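Local coordinates for protein cellulose synthase 1 (Gluconacetobacter xylinus, PDB 4I86) that forms the C-terminal PilZ domain of a cellulose synthase subunit, a regulatory beta-barrel module of the kind that binds cyclic di-GMP, at residues 44-49 against 77-82. Numbering follows the deposited sequence.
Sequences KMSWPA and AGNGRG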
loop_
_atom_site.group_PDB
_atom_site.type_symbol
_atom_site.label_atom_id
_atom_site.label_comp_id
_atom_site.label_asym_id
_atom_site.label_seq_id
_atom_site.Cartn_x
_atom_site.Cartn_y
_atom_site.Cartn_z
ATOM N N LYS A 44 -0.700 -4.068 -8.754
ATOM C CA LYS A 44 -0.896 -5.238 -9.615
ATOM C C LYS A 44 -0.563 -6.493 -8.813
ATOM O O LYS A 44 0.597 -6.740 -8.463
ATOM C CB LYS A 44 -0.036 -5.168 -10.874
ATOM C CG LYS A 44 -0.393 -6.226 -11.926
ATOM C CD LYS A 44 0.485 -6.073 -13.176
ATOM C CE LYS A 44 0.646 -7.393 -13.923
ATOM N NZ LYS A 44 1.682 -7.295 -15.001
ATOM N N MET A 45 -1.586 -7.282 -8.509
ATOM C CA MET A 45 -1.417 -8.405 -7.607
ATOM C C MET A 45 -2.648 -9.297 -7.631
ATOM O O MET A 45 -3.712 -8.876 -8.089
ATOM C CB MET A 45 -1.188 -7.894 -6.180
ATOM C CG MET A 45 -2.346 -7.070 -5.632
ATOM S SD MET A 45 -2.221 -6.784 -3.854
ATOM C CE MET A 45 -3.418 -7.956 -3.222
ATOM N N SER A 46 -2.505 -10.516 -7.119
ATOM C CA SER A 46 -3.627 -11.446 -7.028
ATOM C C SER A 46 -3.855 -11.907 -5.593
ATOM O O SER A 46 -3.046 -12.653 -5.034
ATOM C CB SER A 46 -3.411 -12.648 -7.956
ATOM O OG SER A 46 -3.129 -12.220 -9.286
ATOM N N TRP A 47 -4.963 -11.453 -5.008
ATOM C CA TRP A 47 -5.358 -11.798 -3.639
ATOM C C TRP A 47 -6.162 -13.104 -3.630
ATOM O O TRP A 47 -7.185 -13.210 -4.315
ATOM C CB TRP A 47 -6.185 -10.648 -3.046
ATOM C CG TRP A 47 -6.361 -10.659 -1.546
ATOM C CD1 TRP A 47 -7.518 -10.892 -0.858
ATOM C CD2 TRP A 47 -5.350 -10.402 -0.553
ATOM N NE1 TRP A 47 -7.289 -10.809 0.498
ATOM C CE2 TRP A 47 -5.971 -10.503 0.711
ATOM C CE3 TRP A 47 -3.986 -10.095 -0.613
ATOM C CZ2 TRP A 47 -5.271 -10.309 1.906
ATOM C CZ3 TRP A 47 -3.292 -9.907 0.573
ATOM C CH2 TRP A 47 -3.935 -10.012 1.813
ATOM N N PRO A 48 -5.705 -14.099 -2.844
ATOM C CA PRO A 48 -6.236 -15.472 -2.871
ATOM C C PRO A 48 -7.431 -15.718 -1.954
ATOM O O PRO A 48 -7.541 -16.799 -1.378
ATOM C CB PRO A 48 -5.054 -16.298 -2.359
ATOM C CG PRO A 48 -4.410 -15.377 -1.357
ATOM C CD PRO A 48 -4.535 -13.983 -1.952
ATOM N N ALA A 49 -8.306 -14.736 -1.805
ATOM C CA ALA A 49 -9.523 -14.940 -1.039
ATOM C C ALA A 49 -10.532 -13.880 -1.422
ATOM O O ALA A 49 -10.181 -12.878 -2.045
ATOM C CB ALA A 49 -9.231 -14.893 0.454
ATOM N N ALA A 77 -10.311 -6.242 -4.346
ATOM C CA ALA A 77 -9.409 -7.137 -5.067
ATOM C C ALA A 77 -10.104 -7.681 -6.316
ATOM O O ALA A 77 -11.160 -8.304 -6.219
ATOM C CB ALA A 77 -8.967 -8.282 -4.157
ATOM N N GLY A 78 -9.515 -7.443 -7.485
ATOM C CA GLY A 78 -10.144 -7.844 -8.731
ATOM C C GLY A 78 -9.239 -8.568 -9.709
ATOM O O GLY A 78 -9.351 -8.372 -10.923
ATOM N N ASN A 79 -8.366 -9.426 -9.182
ATOM C CA ASN A 79 -7.337 -10.115 -9.972
ATOM C C ASN A 79 -6.592 -9.156 -10.900
ATOM O O ASN A 79 -7.195 -8.465 -11.733
ATOM C CB ASN A 79 -7.910 -11.309 -10.750
ATOM C CG ASN A 79 -6.842 -12.085 -11.509
ATOM O OD1 ASN A 79 -6.535 -11.772 -12.664
ATOM N ND2 ASN A 79 -6.277 -13.110 -10.866
ATOM N N GLY A 80 -5.272 -9.119 -10.746
ATOM C CA GLY A 80 -4.456 -8.138 -11.430
ATOM C C GLY A 80 -4.441 -6.836 -10.652
ATOM O O GLY A 80 -3.595 -5.979 -10.898
ATOM N N ARG A 81 -5.370 -6.682 -9.709
ATOM C CA ARG A 81 -5.482 -5.412 -9.001
ATOM C C ARG A 81 -5.931 -5.521 -7.542
ATOM O O ARG A 81 -6.955 -6.125 -7.238
ATOM C CB ARG A 81 -6.406 -4.456 -9.774
ATOM C CG ARG A 81 -6.691 -3.140 -9.071
ATOM C CD ARG A 81 -6.132 -1.948 -9.830
ATOM N NE ARG A 81 -7.192 -1.010 -10.201
ATOM C CZ ARG A 81 -7.450 -0.636 -11.449
ATOM N NH1 ARG A 81 -6.706 -1.109 -12.442
ATOM N NH2 ARG A 81 -8.439 0.213 -11.706
ATOM N N GLY A 82 -5.143 -4.928 -6.647
ATOM C CA GLY A 82 -5.534 -4.761 -5.256
ATOM C C GLY A 82 -5.544 -3.275 -4.922
ATOM O O GLY A 82 -4.608 -2.547 -5.282
#
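Met45 and Gly80 join the two segments through one weak backbone hydrogen bond, Met45 N to Gly80 O at 3.4 Å, bent to 142° at the hydrogen, as residues 44-47 run antiparallel to the turn 77-82. The same carbonyl oxygen receives a CA-H...O contact from Lys44, CA to O 3.1 Å and 158° at the hydrogen, so two donors from consecutive residues converge on it. Lys44 CG, anti to the backbone N, lies 3.4 Å from Gly80 O, while the rest of the extended chain carries the ammonium away from the turn, which suits an exposed lysine.

Met45 is buried. Its CG sits between the backbone N and the carbonyl carbon (chi1 61°) and passes 3.7 Å from Gly82 N, with SD following near Gly82 CA. Gly82, without a CB, lets the flexible thioether lie close to its backbone. Gly80 is glycine for a different reason: it adopts a positive phi that glycine takes without strain because it has no CB to meet the carbonyl oxygen of Asn79. Nearer the solvent, Ser46 OG lies 3.6 Å from Asn79 ND2, a loose polar approach between two exposed residues. Further along, the methyl of Ala77 meets Trp47 CB at 3.8 Å, compact enough to fit beside the base of the indole, whose ring extends from the turn, with Pro48 CD above one face toward the ring's rim.

The turn links strands 66-77 and 82-86 as a hairpin, and residues 45-49 continue from strand 40-44, the antiparallel partner of 82-86 in the PilZ barrel. Met45 reaches Val29 of strand 28-36 and Ile74 of strand 66-77, whereas Trp47 packs on Ile74 and on Val20 of strand 17-22, tying the loop to several strands of the curled sheet.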